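Local coordinates for uncharacterized protein conserved in bacteria (Streptococcus suis, PDB 4FZ4) that is a domain of a bacterial surface antigen that probably binds host glycosaminoglycans and so helps the pathogen attach to host cells, at residues Q33-Q38 and E104-H109; I86-E91 and R140-V145. All coordinates share one frame; numbering follows the deposited sequence.

Contact 1 (Q33-Q38 and E104-H109)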
loop_
_atom_site.group_PDB
_atom_site.type_symbol
_atom_site.label_atom_id
_atom_site.label_comp_id
_atom_site.label_asym_id
_atom_site.label_seq_id
_atom_site.Cartn_x
_atom_site.Cartn_y
_atom_site.Cartn_z
ATOM N N GLN A 33 -17.271 -4.616 -7.038
ATOM C CA GLN A 33 -16.613 -4.550 -8.339
ATOM C C GLN A 33 -15.636 -3.382 -8.426
ATOM O O GLN A 33 -14.658 -3.438 -9.174
ATOM C CB GLN A 33 -17.665 -4.453 -9.453
ATOM C CG GLN A 33 -17.101 -4.428 -10.873
ATOM C CD GLN A 33 -16.881 -3.024 -11.402
ATOM O OE1 GLN A 33 -16.167 -2.824 -12.390
ATOM N NE2 GLN A 33 -17.503 -2.041 -10.758
ATOM N N ASP A 34 -15.889 -2.333 -7.647
ATOM C CA ASP A 34 -15.025 -1.153 -7.659
ATOM C C ASP A 34 -13.585 -1.447 -7.226
ATOM O O ASP A 34 -12.650 -0.758 -7.640
ATOM C CB ASP A 34 -15.600 -0.069 -6.744
ATOM C CG ASP A 34 -17.027 0.292 -7.089
ATOM O OD1 ASP A 34 -17.537 1.285 -6.531
ATOM O OD2 ASP A 34 -17.643 -0.418 -7.912
ATOM N N TYR A 35 -13.412 -2.485 -6.412
ATOM C CA TYR A 35 -12.100 -2.845 -5.880
ATOM C C TYR A 35 -11.597 -4.209 -6.332
ATOM O O TYR A 35 -10.557 -4.683 -5.866
ATOM C CB TYR A 35 -12.177 -2.814 -4.360
ATOM C CG TYR A 35 -12.937 -1.619 -3.843
ATOM C CD1 TYR A 35 -12.469 -0.328 -4.070
ATOM C CD2 TYR A 35 -14.133 -1.775 -3.143
ATOM C CE1 TYR A 35 -13.165 0.783 -3.614
ATOM C CE2 TYR A 35 -14.847 -0.660 -2.680
ATOM C CZ TYR A 35 -14.349 0.615 -2.923
ATOM O OH TYR A 35 -15.025 1.728 -2.482
ATOM N N SER A 36 -12.339 -4.834 -7.239
ATOM C CA SER A 36 -11.992 -6.151 -7.754
ATOM C C SER A 36 -10.575 -6.200 -8.302
ATOM O O SER A 36 -9.873 -7.200 -8.133
ATOM C CB SER A 36 -12.988 -6.554 -8.845
ATOM O OG SER A 36 -13.123 -5.521 -9.811
ATOM N N TYR A 37 -10.153 -5.122 -8.959
ATOM C CA TYR A 37 -8.810 -5.075 -9.513
ATOM C C TYR A 37 -7.737 -4.938 -8.415
ATOM O O TYR A 37 -6.752 -5.674 -8.409
ATOM C CB TYR A 37 -8.699 -3.930 -10.522
ATOM C CG TYR A 37 -7.344 -3.865 -11.193
ATOM C CD1 TYR A 37 -6.284 -3.195 -10.595
ATOM C CD2 TYR A 37 -7.119 -4.499 -12.407
ATOM C CE1 TYR A 37 -5.029 -3.151 -11.190
ATOM C CE2 TYR A 37 -5.866 -4.466 -13.012
ATOM C CZ TYR A 37 -4.827 -3.785 -12.397
ATOM O OH TYR A 37 -3.602 -3.707 -13.005
ATOM N N GLN A 38 -7.926 -3.995 -7.495
ATOM C CA GLN A 38 -6.973 -3.807 -6.397
ATOM C C GLN A 38 -6.912 -5.065 -5.533
ATOM O O GLN A 38 -5.845 -5.459 -5.067
ATOM C CB GLN A 38 -7.387 -2.611 -5.526
ATOM C CG GLN A 38 -6.655 -2.527 -4.176
ATOM C CD GLN A 38 -5.160 -2.276 -4.308
ATOM O OE1 GLN A 38 -4.414 -2.341 -3.323
ATOM N NE2 GLN A 38 -4.715 -1.986 -5.522
ATOM N N GLU A 104 -14.031 11.878 -6.267
ATOM C CA GLU A 104 -13.137 12.505 -7.238
ATOM C C GLU A 104 -11.653 12.289 -6.950
ATOM O O GLU A 104 -10.887 11.961 -7.863
ATOM C CB GLU A 104 -13.423 14.007 -7.310
ATOM C CG GLU A 104 -14.845 14.345 -7.723
ATOM C CD GLU A 104 -15.227 15.774 -7.386
ATOM O OE1 GLU A 104 -16.349 16.189 -7.747
ATOM O OE2 GLU A 104 -14.409 16.478 -6.752
ATOM N N GLU A 105 -11.241 12.492 -5.696
ATOM C CA GLU A 105 -9.840 12.308 -5.330
ATOM C C GLU A 105 -9.494 10.839 -5.564
ATOM O O GLU A 105 -8.490 10.511 -6.192
ATOM C CB GLU A 105 -9.612 12.680 -3.858
ATOM C CG GLU A 105 -9.838 14.156 -3.527
ATOM C CD GLU A 105 -8.658 15.044 -3.874
ATOM O OE1 GLU A 105 -7.747 14.584 -4.593
ATOM O OE2 GLU A 105 -8.646 16.213 -3.432
ATOM N N TYR A 106 -10.356 9.962 -5.076
ATOM C CA TYR A 106 -10.161 8.528 -5.228
ATOM C C TYR A 106 -9.980 8.119 -6.694
ATOM O O TYR A 106 -8.978 7.504 -7.055
ATOM C CB TYR A 106 -11.360 7.787 -4.637
ATOM C CG TYR A 106 -11.349 6.309 -4.929
ATOM C CD1 TYR A 106 -10.325 5.495 -4.450
ATOM C CD2 TYR A 106 -12.341 5.725 -5.713
ATOM C CE1 TYR A 106 -10.286 4.143 -4.746
ATOM C CE2 TYR A 106 -12.310 4.365 -6.017
ATOM C CZ TYR A 106 -11.280 3.585 -5.532
ATOM O OH TYR A 106 -11.228 2.246 -5.843
ATOM N N ASN A 107 -10.953 8.466 -7.531
ATOM C CA ASN A 107 -10.912 8.116 -8.949
ATOM C C ASN A 107 -9.717 8.691 -9.683
ATOM O O ASN A 107 -9.106 8.025 -10.512
ATOM C CB ASN A 107 -12.191 8.574 -9.649
ATOM C CG ASN A 107 -13.388 7.719 -9.289
ATOM O OD1 ASN A 107 -14.522 8.049 -9.627
ATOM N ND2 ASN A 107 -13.142 6.609 -8.606
ATOM N N ALA A 108 -9.381 9.933 -9.370
ATOM C CA ALA A 108 -8.268 10.597 -10.025
ATOM C C ALA A 108 -6.878 10.177 -9.551
ATOM O O ALA A 108 -5.958 10.097 -10.351
ATOM C CB ALA A 108 -8.416 12.106 -9.860
ATOM N N HIS A 109 -6.724 9.882 -8.262
ATOM C CA HIS A 109 -5.398 9.585 -7.735
ATOM C C HIS A 109 -5.106 8.256 -7.054
ATOM O O HIS A 109 -3.940 7.896 -6.919
ATOM C CB HIS A 109 -4.998 10.695 -6.763
ATOM C CG HIS A 109 -5.111 12.075 -7.331
ATOM N ND1 HIS A 109 -4.331 12.516 -8.379
ATOM C CD2 HIS A 109 -5.889 13.125 -6.973
ATOM C CE1 HIS A 109 -4.622 13.780 -8.639
ATOM N NE2 HIS A 109 -5.565 14.173 -7.800
#

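Contact 2 (I86-E91 and R140-V145)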
loop_
_atom_site.group_PDB
_atom_site.type_symbol
_atom_site.label_atom_id
_atom_site.label_comp_id
_atom_site.label_asym_id
_atom_site.label_seq_id
_atom_site.Cartn_x
_atom_site.Cartn_y
_atom_site.Cartn_z
ATOM N N ILE A 86 -6.459 2.485 0.093
ATOM C CA ILE A 86 -7.706 2.073 -0.525
ATOM C C ILE A 86 -8.703 1.479 0.477
ATOM O O ILE A 86 -9.908 1.741 0.380
ATOM C CB ILE A 86 -7.448 1.110 -1.707
ATOM C CG1 ILE A 86 -6.675 1.863 -2.798
ATOM C CG2 ILE A 86 -8.779 0.635 -2.312
ATOM C CD1 ILE A 86 -6.339 1.018 -4.011
ATOM N N ARG A 87 -8.216 0.697 1.441
ATOM C CA ARG A 87 -9.114 0.149 2.445
ATOM C C ARG A 87 -9.764 1.291 3.204
ATOM O O ARG A 87 -10.935 1.207 3.558
ATOM C CB ARG A 87 -8.375 -0.754 3.440
ATOM C CG ARG A 87 -8.190 -2.185 2.944
ATOM C CD ARG A 87 -7.652 -3.101 4.031
ATOM N NE ARG A 87 -6.942 -4.232 3.445
ATOM C CZ ARG A 87 -6.428 -5.243 4.136
ATOM N NH1 ARG A 87 -6.546 -5.278 5.458
ATOM N NH2 ARG A 87 -5.775 -6.210 3.505
ATOM N N GLN A 88 -9.008 2.363 3.447
ATOM C CA GLN A 88 -9.541 3.519 4.177
ATOM C C GLN A 88 -10.609 4.271 3.389
ATOM O O GLN A 88 -11.665 4.588 3.920
ATOM C CB GLN A 88 -8.411 4.482 4.564
ATOM C CG GLN A 88 -7.472 3.953 5.669
ATOM C CD GLN A 88 -6.305 4.907 5.929
ATOM O OE1 GLN A 88 -6.503 6.054 6.328
ATOM N NE2 GLN A 88 -5.088 4.438 5.687
ATOM N N VAL A 89 -10.339 4.551 2.119
ATOM C CA VAL A 89 -11.303 5.259 1.283
ATOM C C VAL A 89 -12.575 4.427 1.124
ATOM O O VAL A 89 -13.681 4.957 1.182
ATOM C CB VAL A 89 -10.726 5.545 -0.102
ATOM C CG1 VAL A 89 -11.747 6.288 -0.946
ATOM C CG2 VAL A 89 -9.448 6.347 0.036
ATOM N N ALA A 90 -12.422 3.123 0.925
ATOM C CA ALA A 90 -13.585 2.252 0.783
ATOM C C ALA A 90 -14.487 2.488 1.982
ATOM O O ALA A 90 -15.691 2.689 1.838
ATOM C CB ALA A 90 -13.159 0.800 0.746
ATOM N N GLU A 91 -13.885 2.476 3.169
ATOM C CA GLU A 91 -14.625 2.679 4.409
ATOM C C GLU A 91 -15.243 4.067 4.450
ATOM O O GLU A 91 -16.416 4.226 4.803
ATOM C CB GLU A 91 -13.703 2.488 5.619
ATOM C CG GLU A 91 -14.447 2.079 6.877
ATOM C CD GLU A 91 -14.960 0.646 6.815
ATOM O OE1 GLU A 91 -15.325 0.179 5.715
ATOM O OE2 GLU A 91 -15.012 -0.015 7.872
ATOM N N ARG A 140 -6.029 15.120 1.328
ATOM C CA ARG A 140 -7.160 15.962 0.978
ATOM C C ARG A 140 -8.457 15.243 1.326
ATOM O O ARG A 140 -9.386 15.838 1.862
ATOM C CB ARG A 140 -7.108 16.319 -0.510
ATOM C CG ARG A 140 -5.901 17.212 -0.864
ATOM C CD ARG A 140 -6.041 17.824 -2.265
ATOM N NE ARG A 140 -5.981 16.806 -3.314
ATOM C CZ ARG A 140 -4.851 16.358 -3.862
ATOM N NH1 ARG A 140 -3.679 16.841 -3.474
ATOM N NH2 ARG A 140 -4.896 15.403 -4.784
ATOM N N ILE A 141 -8.513 13.953 1.035
ATOM C CA ILE A 141 -9.702 13.187 1.355
ATOM C C ILE A 141 -9.980 13.303 2.857
ATOM O O ILE A 141 -11.123 13.489 3.276
ATOM C CB ILE A 141 -9.518 11.708 0.959
ATOM C CG1 ILE A 141 -9.646 11.571 -0.554
ATOM C CG2 ILE A 141 -10.525 10.830 1.683
ATOM C CD1 ILE A 141 -9.664 10.135 -1.044
ATOM N N LYS A 142 -8.923 13.219 3.660
ATOM C CA LYS A 142 -9.070 13.310 5.103
ATOM C C LYS A 142 -9.519 14.679 5.606
ATOM O O LYS A 142 -10.161 14.780 6.659
ATOM C CB LYS A 142 -7.781 12.860 5.794
ATOM C CG LYS A 142 -7.635 11.345 5.767
ATOM C CD LYS A 142 -6.380 10.851 6.450
ATOM C CE LYS A 142 -6.322 9.321 6.456
ATOM N NZ LYS A 142 -4.981 8.838 6.931
ATOM N N GLN A 143 -9.187 15.732 4.868
ATOM C CA GLN A 143 -9.636 17.061 5.256
ATOM C C GLN A 143 -11.145 17.083 5.045
ATOM O O GLN A 143 -11.883 17.626 5.855
ATOM C CB GLN A 143 -9.001 18.134 4.382
ATOM C CG GLN A 143 -7.545 18.380 4.670
ATOM C CD GLN A 143 -7.138 19.802 4.335
ATOM O OE1 GLN A 143 -7.556 20.356 3.314
ATOM N NE2 GLN A 143 -6.314 20.401 5.192
ATOM N N ARG A 144 -11.590 16.483 3.942
ATOM C CA ARG A 144 -13.012 16.418 3.611
ATOM C C ARG A 144 -13.744 15.764 4.771
ATOM O O ARG A 144 -14.609 16.365 5.409
ATOM C CB ARG A 144 -13.214 15.572 2.352
ATOM C CG ARG A 144 -14.133 16.174 1.311
ATOM C CD ARG A 144 -15.558 16.363 1.797
ATOM N NE ARG A 144 -15.814 17.730 2.233
ATOM C CZ ARG A 144 -17.027 18.262 2.339
ATOM N NH1 ARG A 144 -18.096 17.536 2.035
ATOM N NH2 ARG A 144 -17.173 19.516 2.744
ATOM N N VAL A 145 -13.386 14.514 5.025
ATOM C CA VAL A 145 -13.965 13.733 6.106
ATOM C C VAL A 145 -14.021 14.502 7.430
ATOM O O VAL A 145 -15.021 14.457 8.143
ATOM C CB VAL A 145 -13.151 12.445 6.319
ATOM C CG1 VAL A 145 -13.583 11.765 7.597
ATOM C CG2 VAL A 145 -13.342 11.522 5.128
#

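Contact 1 (Q33-Q38 and E104-H109)
At the edge of the Tyr35 ring, near its plane, lies the hydroxyl oxygen of Tyr106. That oxygen is 3.3 Å from CE1 and 3.4 Å from CD1 of Tyr35. It meets the CD1-CE1 side of the ring. The touching atoms of Tyr35 are ring carbons, so the contact is van der Waals and no hydrogen bond joins the two tyrosines. One face of the Tyr35 ring carries the CB of Asp34 over its centre, 3.9 Å above the plane. Relative to the Tyr106 ring, CE1 of Tyr35 approaches obliquely, and the CZ of Tyr106 stays 3.9 Å from it. The two side chains are not stacked. The carbonyl oxygen of Asp34 lies 3.8 Å from the OH of Tyr106, in loose contact.

The CG of Tyr106 is anti to the backbone N (chi1 171°), which points the ring at Tyr35 and lets its OH make the contact. The backbones stay well apart, with Asp34 CA and Asn107 CA 10.2 Å from each other. Tyr35 is turned the other way, with CG beside its backbone N (chi1 -43°), and this brings its ring edge to Tyr106.

Tyr29 meets the Tyr35 ring with the planes at about 40°. Arg93 of helix 66-95 touches both tyrosines. Ser36 OG donates a 2.7 Å hydrogen bond to O of Gln33, which ties down the turn at the helix start.

The contact joins the N-cap of helix 36-55 to helix 100-110 through two buried tyrosines, in an all-helical domain of a surface antigen family that probably binds glycosaminoglycans.

Contact 2 (I86-E91 and R140-V145)
The polar link here is a weak hydrogen bond from Lys142 NZ to Gln88 OE1, 3.2 Å long. The CE of Lys142 is almost as near to OE1 of Gln88, at 3.3 Å. The oxygen thus sits beside the CE-NZ bond, a poor angle for the donor, which fits the weakness of the bond. Both chains run extended beyond CG, and they meet at an oblique angle between the two helices. The CB of Gln88 is directed at the other helix. That of Lys142 is not, and its long straight chain brings the amine in from the side. The NE2 of Gln88 bonds to Asn84 OD1, one turn earlier in the same helix. This second bond probably helps fix the rotation of the amide and keeps OE1 turned to the lysine.

Beside this pair is the apolar part of the contact. Val89 CG2 touches Ile141 CD1 at 3.9 Å, and the two side chains cross at about a right angle. Ile141 is extended toward Val89, with CD1 anti to CA (chi2 -172°). Both residues are buried, whereas Lys142 is exposed. The closest CA atoms across the contact, those of Val89 and Ile141, are 8.1 Å apart.

Leu92 of helix 66-95 also packs on Ile141. Helix 100-110 adds to the same cluster, with Tyr106 on Val89 and Glu105 on Ile141. The contact thus joins the long helices 66-95 and 123-152, with the short helix 100-110 against both.

How the contacts relate
Contact 1 and contact 2 lie side by side, their centres 12 Å apart, in one helical domain. Contact 1 is buried and aromatic, with no hydrogen bond between its segments. Contact 2 is partly buried: an apolar pair lies inside, and a weak polar bond reaches the exposed side. They share no helix, but they touch directly. Glu105 OE2 of contact 1 forms a salt bridge with Arg140 NE of contact 2 at 2.7 Å. Gln38 packs on Ile86 in turn. Helix 36-55 is thus joined to helix 66-95, and helix 100-110 to helix 123-152. Along the chain their segments alternate, and together they involve four helices.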